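Local atomic coordinates of enoyl-CoA hydratase (Mycobacterium thermoresistibile, PDB entry 3T3W), a protein that probably catalyses the reversible hydration of enoyl-CoA thioesters in lipid metabolism, as a six-chain member of the crotonase family. Residues S27-T32 with R211-G215; E47-E51 with S103-L107; L93-I98 with H256-M260; S110-R114 with L134-P138; V116-S120 with L225-K229. All blocks are in the same frame, centred on the assembly; numbering follows the deposited sequence.

Contact 1. Residues S27-T32 with R211-G215; sequences SDRIAT and RALAG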
# COMPACT_ATOMS: atom_id res chain seq x y z
N SER F 27 16.65 25.40 -27.47
CA SER F 27 16.97 25.17 -28.88
C SER F 27 16.81 23.71 -29.24
O SER F 27 17.01 22.84 -28.39
CB SER F 27 18.38 25.65 -29.22
OG SER F 27 19.31 25.05 -28.37
N ASP F 28 16.42 23.44 -30.49
CA ASP F 28 16.26 22.08 -30.96
C ASP F 28 15.33 21.24 -30.04
O ASP F 28 15.59 20.06 -29.81
CB ASP F 28 17.64 21.37 -31.05
CG ASP F 28 18.67 22.17 -31.83
OD1 ASP F 28 18.35 22.51 -32.97
OD2 ASP F 28 19.77 22.45 -31.27
N ARG F 29 14.27 21.87 -29.54
CA ARG F 29 13.25 21.27 -28.65
C ARG F 29 13.79 20.84 -27.27
O ARG F 29 13.12 20.07 -26.55
CB ARG F 29 12.50 20.11 -29.33
CG ARG F 29 11.87 20.53 -30.67
CD ARG F 29 10.82 19.55 -31.15
NE ARG F 29 9.77 19.46 -30.14
CZ ARG F 29 8.75 20.32 -29.99
NH1 ARG F 29 8.55 21.34 -30.83
NH2 ARG F 29 7.89 20.11 -28.99
N ILE F 30 14.96 21.36 -26.90
CA ILE F 30 15.57 21.04 -25.58
C ILE F 30 15.63 22.34 -24.81
O ILE F 30 16.15 23.32 -25.32
CB ILE F 30 17.00 20.47 -25.75
CG1 ILE F 30 16.98 19.17 -26.57
CG2 ILE F 30 17.64 20.21 -24.37
CD1 ILE F 30 18.34 18.74 -27.08
N ALA F 31 15.12 22.35 -23.57
CA ALA F 31 15.34 23.45 -22.63
C ALA F 31 16.48 23.05 -21.75
O ALA F 31 16.38 22.04 -21.04
CB ALA F 31 14.10 23.69 -21.77
N THR F 32 17.56 23.83 -21.78
CA THR F 32 18.69 23.58 -20.92
C THR F 32 18.68 24.60 -19.77
O THR F 32 18.75 25.83 -20.01
CB THR F 32 20.01 23.67 -21.69
OG1 THR F 32 19.94 22.76 -22.80
CG2 THR F 32 21.17 23.32 -20.77
N ARG F 211 23.34 16.15 -24.12
CA ARG F 211 22.57 16.78 -25.17
C ARG F 211 22.24 15.78 -26.29
O ARG F 211 21.16 15.82 -26.88
CB ARG F 211 23.27 18.00 -25.73
CG ARG F 211 22.31 18.77 -26.63
CD ARG F 211 22.80 20.15 -26.95
NE ARG F 211 21.85 20.82 -27.82
CZ ARG F 211 20.83 21.57 -27.42
NH1 ARG F 211 20.61 21.77 -26.13
NH2 ARG F 211 20.07 22.18 -28.33
N ALA F 212 23.15 14.86 -26.56
CA ALA F 212 22.91 13.87 -27.62
C ALA F 212 21.73 12.96 -27.23
O ALA F 212 20.85 12.65 -28.06
CB ALA F 212 24.16 13.03 -27.89
N LEU F 213 21.71 12.54 -25.97
CA LEU F 213 20.61 11.76 -25.45
C LEU F 213 19.29 12.55 -25.48
O LEU F 213 18.26 12.03 -25.92
CB LEU F 213 20.95 11.27 -24.04
CG LEU F 213 19.84 10.53 -23.27
CD1 LEU F 213 19.46 9.27 -24.03
CD2 LEU F 213 20.28 10.23 -21.83
N ALA F 214 19.32 13.81 -25.04
CA ALA F 214 18.14 14.68 -25.09
C ALA F 214 17.60 14.80 -26.51
O ALA F 214 16.40 14.71 -26.74
CB ALA F 214 18.51 16.07 -24.53
N GLY F 215 18.52 14.95 -27.47
CA GLY F 215 18.15 15.03 -28.89
C GLY F 215 17.47 13.79 -29.43
O GLY F 215 16.52 13.91 -30.19
O HOH W 1 18.88 23.75 -25.03
O HOH W 2 21.66 20.60 -23.64
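Ile30 and Ala214 make the tight half of this contact, and Arg211 makes the wetter half. CD1 of Ile30 lies 3.7 Å from CB of Ala214. CD1 of Ile30 also sits over the centre of one guanidinium face, 3.8 Å from CZ of Arg211. It meets the backbone at Gly215 as well. Helical segment 211-215 and the short strand 30-32 run roughly antiparallel, at 148°. Helix 206-217 packs here on the main sheet of the crotonase fold, and Ala214 also touches Val67 and Val69 of strand 67-72.

The looser side lies at the type I' turn of the hairpin, Ser27 to Ile30. Arg211 is extended from CG to NE, which carries its head across to this turn. NH2 of Arg211 forms a salt bridge with OD2 of Asp28 at 3.0 Å, in the guanidinium plane and on the anti lone pair of the oxygen. NH2 of Arg211 also donates to Ser27 O at 3.1 Å, from above the carbonyl plane. Ile30 N reaches that oxygen from the opposite face. The bond to Ser27 OG is weak, and this hydroxyl also pairs with Asp25. Two waters accept from NH1 of Arg211 and join it to Thr32 OG1. One arginine thus uses its face for apolar packing and its nitrogens for the turn, a partly exposed charge probably eased by Asp28 and the waters.

Contact 2. Residues E47-E51 with S103-L107; sequences ELLDE and SRRYL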
# COMPACT_ATOMS: atom_id res chain seq x y z
N GLU F 47 16.32 32.25 -3.15
CA GLU F 47 16.17 32.89 -4.44
C GLU F 47 16.59 31.95 -5.57
O GLU F 47 15.90 31.86 -6.59
CB GLU F 47 16.93 34.21 -4.54
CG GLU F 47 16.76 34.87 -5.92
CD GLU F 47 17.49 36.19 -6.08
OE1 GLU F 47 17.96 36.72 -5.05
OE2 GLU F 47 17.53 36.67 -7.26
N LEU F 48 17.73 31.26 -5.43
CA LEU F 48 18.12 30.32 -6.48
C LEU F 48 17.01 29.29 -6.74
O LEU F 48 16.69 28.97 -7.86
CB LEU F 48 19.45 29.64 -6.12
CG LEU F 48 20.03 28.69 -7.16
CD1 LEU F 48 21.57 28.66 -7.09
CD2 LEU F 48 19.43 27.28 -7.04
N LEU F 49 16.45 28.74 -5.67
CA LEU F 49 15.41 27.71 -5.81
C LEU F 49 14.13 28.27 -6.43
O LEU F 49 13.53 27.63 -7.29
CB LEU F 49 15.15 27.08 -4.44
CG LEU F 49 16.25 26.14 -3.96
CD1 LEU F 49 16.03 25.75 -2.49
CD2 LEU F 49 16.30 24.89 -4.83
N ASP F 50 13.76 29.49 -6.06
CA ASP F 50 12.62 30.16 -6.74
C ASP F 50 12.87 30.35 -8.23
O ASP F 50 11.99 30.11 -9.07
CB ASP F 50 12.29 31.52 -6.11
CG ASP F 50 11.77 31.43 -4.70
OD1 ASP F 50 11.39 30.34 -4.22
OD2 ASP F 50 11.79 32.50 -4.03
N GLU F 51 14.10 30.74 -8.58
CA GLU F 51 14.45 30.97 -9.96
C GLU F 51 14.50 29.65 -10.76
O GLU F 51 14.06 29.56 -11.93
CB GLU F 51 15.79 31.73 -10.00
CG GLU F 51 16.15 32.28 -11.33
CD GLU F 51 17.46 33.10 -11.37
OE1 GLU F 51 18.03 33.41 -10.30
OE2 GLU F 51 17.90 33.40 -12.51
N SER F 103 8.80 22.88 3.54
CA SER F 103 7.75 22.16 2.82
C SER F 103 7.54 22.75 1.42
O SER F 103 7.20 22.02 0.48
CB SER F 103 6.43 22.01 3.59
OG SER F 103 5.76 23.22 3.67
N ARG F 104 7.74 24.05 1.28
CA ARG F 104 7.56 24.73 0.01
C ARG F 104 8.78 24.55 -0.89
O ARG F 104 8.71 23.95 -1.98
CB ARG F 104 7.28 26.22 0.26
CG ARG F 104 7.12 27.03 -1.03
CD ARG F 104 7.10 28.54 -0.76
NE ARG F 104 7.29 29.29 -2.02
CZ ARG F 104 7.53 30.59 -2.10
NH1 ARG F 104 7.63 31.32 -0.98
NH2 ARG F 104 7.68 31.18 -3.29
N ARG F 105 9.93 25.04 -0.46
CA ARG F 105 11.05 25.11 -1.42
C ARG F 105 11.88 23.83 -1.58
O ARG F 105 12.59 23.68 -2.57
CB ARG F 105 11.98 26.26 -1.08
CG ARG F 105 11.31 27.60 -1.25
CD ARG F 105 12.36 28.70 -1.14
NE ARG F 105 11.89 30.00 -1.54
CZ ARG F 105 11.40 30.93 -0.74
NH1 ARG F 105 11.25 30.70 0.57
NH2 ARG F 105 11.09 32.14 -1.25
N TYR F 106 11.78 22.92 -0.62
CA TYR F 106 12.49 21.68 -0.71
C TYR F 106 11.48 20.62 -1.22
O TYR F 106 11.53 20.21 -2.40
CB TYR F 106 13.15 21.35 0.63
CG TYR F 106 14.17 22.41 1.09
CD1 TYR F 106 14.82 23.23 0.16
CD2 TYR F 106 14.53 22.53 2.44
CE1 TYR F 106 15.75 24.16 0.59
CE2 TYR F 106 15.48 23.45 2.86
CZ TYR F 106 16.07 24.27 1.92
OH TYR F 106 17.03 25.20 2.30
N LEU F 107 10.48 20.30 -0.42
CA LEU F 107 9.59 19.18 -0.76
C LEU F 107 8.66 19.45 -1.95
O LEU F 107 8.64 18.67 -2.93
CB LEU F 107 8.76 18.81 0.46
CG LEU F 107 7.96 17.51 0.36
CD1 LEU F 107 8.90 16.34 0.22
CD2 LEU F 107 7.08 17.33 1.59
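Asp50 and Arg105 form a side-on salt bridge between helix 46-61 and helix 95-115. NE of Arg105 donates to OD1 of Asp50 at 2.7 Å, and NH2 of Arg105 donates to OD2 of Asp50 at 2.9 Å. The second bond is nearly straight, at 170°, and uses the syn lone pair of OD2. The first meets OD1 on the syn side but out of the carboxylate plane. The two flat groups are therefore not coplanar; their planes stand 31° apart. The extended chain of Arg105, CG to NE, carries its head across to Asp50.

A longer charge interaction joins OD1 of Asp50 to NH2 of Arg104 at 3.9 Å. No N-H points at the oxygen here. The two guanidinium groups lie partly over one another, with NH1 of Arg104 3.4 Å above the plane of Arg105. Tyr109 OH also bonds to OD1 of Asp50.

Apolar contact comes from Leu49. CD1 of Leu49 touches CE1 of Tyr106 at 3.5 Å, at the ring edge and near the ring plane. The ring of Tyr106 also stacks with His81, close to the bound zinc ion.

The short helical segments cross at 69°, and the one holding both arginines includes a wider pi-type turn. The carboxylate sits beside two partly overlapping guanidinium groups, which probably keeps it ionised and offsets their repulsion.

Contact 3. Residues L93-I98 with H256-M260; sequences LTLEFI and HGNAM. With ZN (zinc ion), chain T.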
# COMPACT_ATOMS: atom_id res chain seq x y z
N LEU F 93 12.65 31.88 16.38
CA LEU F 93 12.61 30.84 15.35
C LEU F 93 11.86 29.62 15.87
O LEU F 93 12.20 29.11 16.94
CB LEU F 93 14.01 30.42 14.94
CG LEU F 93 14.12 29.40 13.83
CD1 LEU F 93 13.40 29.91 12.59
CD2 LEU F 93 15.59 29.12 13.55
N THR F 94 10.87 29.14 15.12
CA THR F 94 9.99 28.08 15.58
C THR F 94 10.04 26.92 14.59
O THR F 94 10.34 27.11 13.39
CB THR F 94 8.52 28.55 15.71
OG1 THR F 94 8.02 28.90 14.41
CG2 THR F 94 8.39 29.74 16.76
N LEU F 95 9.72 25.71 15.04
CA LEU F 95 9.65 24.61 14.10
C LEU F 95 8.58 24.86 13.03
O LEU F 95 8.75 24.42 11.90
CB LEU F 95 9.43 23.25 14.80
CG LEU F 95 9.52 22.02 13.92
CD1 LEU F 95 10.87 21.87 13.19
CD2 LEU F 95 9.26 20.75 14.73
N GLU F 96 7.48 25.52 13.39
CA GLU F 96 6.42 25.80 12.41
C GLU F 96 6.97 26.56 11.18
O GLU F 96 6.63 26.28 10.02
CB GLU F 96 5.29 26.59 13.09
CG GLU F 96 4.27 27.21 12.13
CD GLU F 96 3.17 28.05 12.79
OE1 GLU F 96 3.36 28.57 13.90
OE2 GLU F 96 2.11 28.20 12.15
N PHE F 97 7.84 27.52 11.46
CA PHE F 97 8.45 28.37 10.45
C PHE F 97 9.37 27.55 9.55
O PHE F 97 9.29 27.64 8.32
CB PHE F 97 9.19 29.53 11.13
CG PHE F 97 9.88 30.46 10.16
CD1 PHE F 97 9.26 31.63 9.76
CD2 PHE F 97 11.15 30.19 9.71
CE1 PHE F 97 9.89 32.53 8.90
CE2 PHE F 97 11.80 31.06 8.82
CZ PHE F 97 11.16 32.23 8.41
N ILE F 98 10.22 26.72 10.15
CA ILE F 98 11.14 25.86 9.39
C ILE F 98 10.33 24.86 8.54
O ILE F 98 10.60 24.65 7.36
CB ILE F 98 12.11 25.08 10.30
CG1 ILE F 98 13.08 26.04 11.00
CG2 ILE F 98 12.90 24.07 9.48
CD1 ILE F 98 13.54 25.48 12.31
N HIS F 256 14.99 18.55 13.07
CA HIS F 256 15.02 19.98 13.34
C HIS F 256 14.47 20.29 14.71
O HIS F 256 15.03 21.13 15.43
CB HIS F 256 14.24 20.80 12.33
CG HIS F 256 14.89 20.89 10.99
ND1 HIS F 256 16.15 21.39 10.83
CD2 HIS F 256 14.46 20.51 9.73
CE1 HIS F 256 16.47 21.37 9.53
NE2 HIS F 256 15.45 20.85 8.85
N GLY F 257 13.36 19.64 15.07
CA GLY F 257 12.75 19.83 16.37
C GLY F 257 13.71 19.48 17.49
O GLY F 257 13.87 20.21 18.49
N ASN F 258 14.42 18.38 17.32
CA ASN F 258 15.37 18.02 18.35
C ASN F 258 16.58 18.96 18.43
O ASN F 258 17.02 19.35 19.53
CB ASN F 258 15.87 16.60 18.16
CG ASN F 258 16.69 16.12 19.34
OD1 ASN F 258 16.21 16.11 20.45
ND2 ASN F 258 17.94 15.72 19.08
N ALA F 259 17.11 19.34 17.28
CA ALA F 259 18.29 20.25 17.23
C ALA F 259 17.96 21.57 17.90
O ALA F 259 18.77 22.12 18.68
CB ALA F 259 18.71 20.48 15.79
N MET F 260 16.73 22.06 17.67
CA MET F 260 16.28 23.31 18.33
C MET F 260 16.14 23.14 19.84
O MET F 260 16.51 24.05 20.62
CB MET F 260 14.97 23.81 17.75
CG MET F 260 15.08 24.18 16.29
SD MET F 260 13.45 24.61 15.65
CE MET F 260 13.63 26.34 16.01
ZN ZN T . 15.52 20.53 6.76
O HOH W 3 17.63 20.44 6.75
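Leu95 and Gly257 bring the two backbones to 6.1 Å between their CA atoms, where the start of helix 95-115 meets helix 241-263. CD1 of Leu95 fits against the second helix, 3.6 Å from CB of His256 and close to Gly257 N. Met260 reaches the other way. SD of Met260 meets CD1 of Ile98 at 3.5 Å, the two side chains tip to tip. The chain bends at the sulfur (chi3 92°), and CE of Met260 turns to the backbone of Leu93, 3.3 Å from Leu93 O. The same methyl lies against CG of Leu93.

Thr94 is the N-cap of helix 95-115; its OG1 accepts from Phe97 N. In this crotonase-fold subunit helix 95-115 gives Glu102 and helix 241-263 gives His252 and His256 to a zinc site, with Glu163 from a loop and a water. NE2 of His256 binds the zinc ion at 2.1 Å. ND1 of His256 donates to Pro266 O, so both ring nitrogens are held. CG2 of Ile98 forms a CH-pi contact over one face of the His256 ring, 4.0 Å from its centroid and offset toward the rim. Glu96 N donates to Asn258 OD1 of a neighbouring subunit, and Leu95 N bonds to Ser261 OG of the same subunit.

Contact 4. Residues S110-R114 with L134-P138; sequences SLRWR and LLCWP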
# COMPACT_ATOMS: atom_id res chain seq x y z
N SER F 110 10.51 20.05 -5.36
CA SER F 110 11.14 18.85 -5.91
C SER F 110 10.06 17.90 -6.45
O SER F 110 10.24 17.31 -7.53
CB SER F 110 12.05 18.17 -4.89
OG SER F 110 13.27 18.87 -4.68
N LEU F 111 8.94 17.75 -5.75
CA LEU F 111 7.83 16.94 -6.27
C LEU F 111 7.22 17.51 -7.56
O LEU F 111 6.93 16.76 -8.49
CB LEU F 111 6.76 16.71 -5.19
CG LEU F 111 7.10 15.61 -4.19
CD1 LEU F 111 6.09 15.67 -3.02
CD2 LEU F 111 7.11 14.21 -4.83
N ARG F 112 7.08 18.83 -7.63
CA ARG F 112 6.57 19.45 -8.81
C ARG F 112 7.48 19.17 -10.01
O ARG F 112 6.99 18.80 -11.09
CB ARG F 112 6.45 20.97 -8.61
CG ARG F 112 5.98 21.62 -9.87
CD ARG F 112 5.26 22.89 -9.61
NE ARG F 112 6.00 23.91 -8.92
CZ ARG F 112 5.69 24.38 -7.71
NH1 ARG F 112 6.37 25.41 -7.19
NH2 ARG F 112 4.72 23.84 -6.99
N TRP F 113 8.79 19.26 -9.82
CA TRP F 113 9.71 18.97 -10.94
C TRP F 113 9.63 17.50 -11.38
O TRP F 113 9.63 17.19 -12.59
CB TRP F 113 11.13 19.31 -10.55
CG TRP F 113 11.27 20.72 -10.07
CD1 TRP F 113 10.48 21.83 -10.37
CD2 TRP F 113 12.28 21.19 -9.13
NE1 TRP F 113 10.95 22.95 -9.68
CE2 TRP F 113 12.04 22.62 -8.93
CE3 TRP F 113 13.33 20.58 -8.45
CZ2 TRP F 113 12.82 23.39 -8.07
CZ3 TRP F 113 14.11 21.35 -7.59
CH2 TRP F 113 13.86 22.73 -7.41
N ARG F 114 9.57 16.61 -10.39
CA ARG F 114 9.40 15.20 -10.61
C ARG F 114 8.23 14.92 -11.55
O ARG F 114 8.32 14.00 -12.40
CB ARG F 114 9.24 14.46 -9.27
CG ARG F 114 9.18 12.95 -9.35
CD ARG F 114 7.74 12.44 -9.30
NE ARG F 114 7.72 10.98 -9.09
CZ ARG F 114 6.60 10.26 -8.99
NH1 ARG F 114 5.40 10.85 -9.13
NH2 ARG F 114 6.71 8.95 -8.75
N LEU F 134 18.21 16.86 -4.18
CA LEU F 134 16.85 17.37 -4.45
C LEU F 134 16.73 18.02 -5.82
O LEU F 134 15.62 18.21 -6.30
CB LEU F 134 16.40 18.36 -3.36
CG LEU F 134 15.70 17.74 -2.17
CD1 LEU F 134 16.65 16.83 -1.41
CD2 LEU F 134 15.09 18.78 -1.25
N LEU F 135 17.87 18.30 -6.47
CA LEU F 135 17.83 18.85 -7.82
C LEU F 135 17.89 17.75 -8.88
O LEU F 135 17.22 17.88 -9.89
CB LEU F 135 18.95 19.85 -8.03
CG LEU F 135 19.09 20.96 -6.96
CD1 LEU F 135 20.14 22.00 -7.41
CD2 LEU F 135 17.73 21.64 -6.67
N CYS F 136 18.70 16.70 -8.68
CA CYS F 136 18.86 15.68 -9.69
C CYS F 136 17.85 14.53 -9.53
O CYS F 136 17.37 14.01 -10.55
CB CYS F 136 20.31 15.15 -9.76
SG CYS F 136 20.94 14.40 -8.26
N TRP F 137 17.51 14.12 -8.31
CA TRP F 137 16.54 13.01 -8.18
C TRP F 137 15.22 13.22 -8.87
O TRP F 137 14.68 12.26 -9.44
CB TRP F 137 16.31 12.62 -6.72
CG TRP F 137 17.38 11.79 -6.08
CD1 TRP F 137 18.26 10.92 -6.67
CD2 TRP F 137 17.60 11.65 -4.65
NE1 TRP F 137 19.04 10.28 -5.73
CE2 TRP F 137 18.69 10.68 -4.49
CE3 TRP F 137 17.04 12.23 -3.52
CZ2 TRP F 137 19.15 10.32 -3.25
CZ3 TRP F 137 17.54 11.86 -2.28
CH2 TRP F 137 18.55 10.91 -2.15
N PRO F 138 14.67 14.46 -8.88
CA PRO F 138 13.40 14.69 -9.62
C PRO F 138 13.48 14.49 -11.15
O PRO F 138 12.46 14.39 -11.81
CB PRO F 138 13.03 16.13 -9.25
CG PRO F 138 13.64 16.26 -7.88
CD PRO F 138 14.99 15.61 -8.01
O HOH W 4 11.15 15.38 -13.94
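Trp113 lies side by side with Leu135, CZ3 of Trp113 3.7 Å from CD2 of Leu135. The two side chains point the same way. This is interior packing of the crotonase fold: the end of helix 95-115 lies against the short helix 133-136 and the loop that leads to strand 141-145. Helix 46-61 also packs on the indole: Trp56 stacks on it and Asp53 accepts from NE1.

Pro138 packs on the helix. CB of Pro138 lies 3.9 Å from CB of Trp113 and 3.5 Å from the carbonyl oxygen of Ser110. The ring therefore sits against one turn of the helix, between Ser110 and Arg114. That carbonyl still takes its helical bond from Arg114 N.

Ser110 makes the direct polar link. OG of Ser110 donates to Leu134 O at 2.9 Å, tilted 28° from the carbonyl plane. With OG anti to the carbonyl carbon (chi1 -74°), the hydroxyl faces the short helix and also packs on CB of Leu134. The charged end of Arg114 leads elsewhere, to a salt bridge with Asp237.

Two further links close the contact at Pro138 O. CA of Arg114 makes a CA-H...O contact with Pro138 O at 3.4 Å. One water donates to both Trp113 O and Pro138 O, each at 2.7 Å.

Contact 5. Residues V116-S120 with L225-K229; sequences VPKPS and LRQAK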
# COMPACT_ATOMS: atom_id res chain seq x y z
N VAL F 116 6.69 17.04 -13.77
CA VAL F 116 6.55 17.74 -15.04
C VAL F 116 6.41 16.71 -16.17
O VAL F 116 7.20 15.77 -16.22
CB VAL F 116 7.75 18.71 -15.28
CG1 VAL F 116 7.82 19.17 -16.76
CG2 VAL F 116 7.68 19.89 -14.32
N PRO F 117 5.41 16.85 -17.06
CA PRO F 117 5.07 15.76 -17.98
C PRO F 117 5.88 15.73 -19.27
O PRO F 117 5.32 15.52 -20.34
CB PRO F 117 3.58 16.01 -18.24
CG PRO F 117 3.48 17.49 -18.20
CD PRO F 117 4.35 17.88 -17.04
N LYS F 118 7.18 15.98 -19.16
CA LYS F 118 8.14 15.90 -20.25
C LYS F 118 9.38 15.21 -19.68
O LYS F 118 9.66 15.33 -18.49
CB LYS F 118 8.56 17.31 -20.71
CG LYS F 118 7.41 18.16 -21.20
CD LYS F 118 7.88 19.49 -21.74
CE LYS F 118 6.68 20.28 -22.20
NZ LYS F 118 7.03 21.62 -22.79
N PRO F 119 10.16 14.49 -20.53
CA PRO F 119 11.38 13.88 -20.05
C PRO F 119 12.39 14.90 -19.56
O PRO F 119 12.51 15.96 -20.18
CB PRO F 119 11.93 13.15 -21.27
CG PRO F 119 10.69 12.82 -22.06
CD PRO F 119 9.83 14.06 -21.89
N SER F 120 13.09 14.57 -18.48
CA SER F 120 14.15 15.42 -17.94
C SER F 120 15.39 14.61 -17.64
O SER F 120 15.33 13.44 -17.22
CB SER F 120 13.71 16.15 -16.69
OG SER F 120 13.30 15.21 -15.67
N LEU F 225 5.79 10.05 -24.83
CA LEU F 225 6.80 10.35 -23.76
C LEU F 225 6.14 10.65 -22.43
O LEU F 225 6.58 10.15 -21.40
CB LEU F 225 7.75 11.53 -24.14
CG LEU F 225 8.68 11.30 -25.34
CD1 LEU F 225 9.34 12.62 -25.76
CD2 LEU F 225 9.72 10.22 -25.04
N ARG F 226 5.11 11.49 -22.46
CA ARG F 226 4.38 11.84 -21.24
C ARG F 226 3.83 10.54 -20.59
O ARG F 226 3.95 10.36 -19.38
CB ARG F 226 3.19 12.76 -21.57
CG ARG F 226 2.34 13.09 -20.34
CD ARG F 226 1.19 14.09 -20.63
NE ARG F 226 0.57 14.49 -19.35
CZ ARG F 226 0.02 15.67 -19.09
NH1 ARG F 226 -0.48 15.89 -17.88
NH2 ARG F 226 -0.05 16.62 -20.03
N GLN F 227 3.22 9.69 -21.39
CA GLN F 227 2.56 8.53 -20.78
C GLN F 227 3.55 7.40 -20.43
O GLN F 227 3.29 6.68 -19.46
CB GLN F 227 1.38 8.06 -21.59
CG GLN F 227 0.20 9.09 -21.67
CD GLN F 227 -0.38 9.53 -20.33
OE1 GLN F 227 0.21 10.33 -19.62
NE2 GLN F 227 -1.52 8.96 -19.97
N ALA F 228 4.70 7.31 -21.10
CA ALA F 228 5.79 6.42 -20.65
C ALA F 228 6.28 6.89 -19.28
O ALA F 228 6.48 6.09 -18.36
CB ALA F 228 6.98 6.39 -21.63
N LYS F 229 6.48 8.19 -19.16
CA LYS F 229 6.90 8.77 -17.87
C LYS F 229 5.84 8.48 -16.80
O LYS F 229 6.19 8.06 -15.68
CB LYS F 229 7.16 10.28 -17.97
CG LYS F 229 7.51 10.95 -16.66
CD LYS F 229 7.98 12.38 -16.93
CE LYS F 229 8.35 13.09 -15.64
NZ LYS F 229 9.37 14.17 -15.88
O HOH W 4 11.15 15.38 -13.94
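Lys229 NZ donates to two backbone carbonyls of the loop 116-120. Val116 O accepts from Lys229 NZ at 2.7 Å, and the amine lies nearly along the C=O axis, at 163°. Lys118 O accepts from Lys229 NZ at 2.9 Å, with the donor 35° out of the carbonyl plane. The lysine is extended beyond CG, and its CG stands anti to the backbone N (chi1 176°). That shape carries the amine from helix 222-239 into the bend of the loop. A salt bridge to Asp140, which also accepts from Ser120 N, probably balances the lysine charge and joins it to the start of strand 120-124.

A water accepts from both Lys229 NZ and Ser120 OG and bridges the two. The buried ammonium group thus has several oxygen partners, which should help keep it protonated.

Apolar packing lies further out. Pro117 lies side by side with Arg226. CB of Pro117 sits 3.5 Å above one face of the Arg226 guanidinium, offset toward the rim, and 3.6 Å from NE of Arg226. Arg226 is extended from CG to NE, and its NH1 bonds to Ser103 OG of a neighbouring subunit. Further along the loop, CG of Pro119 touches CB of Leu225 at 3.8 Å, the two side chains crossing at about a right angle.

Ile217 of helix 206-217 packs on this proline and leucine, while Val116 points away from helix 222-239, onto Trp56 and Ala60 of helix 46-61. The loop is thereby held between helices 222-239 and 46-61, just where the chain enters strand 120-124 of the main sheet.

Contacts 2, 3 and 4 all use helix 95-115, in the chain order 3, 2, 4, and contact 5 takes the loop just after it. Contacts 2 and 4 touch, with centres 11 Å apart: Tyr106 packs on Leu134, and Leu49 on Leu135 and Trp113. Contacts 4 and 5 also touch, centres 13 Å apart, and share a water. The centres of contacts 1 and 5 are 14 Å apart, on consecutive helices 206-217 and 222-239. Those of contacts 1 and 3 are 42 Å apart. Contact 1 closes the loop that holds contacts 2 and 4, and crosses contacts 3 and 5. The series runs from the hairpin by the sheet, through the core, to the zinc site, with other subunits reached along the way.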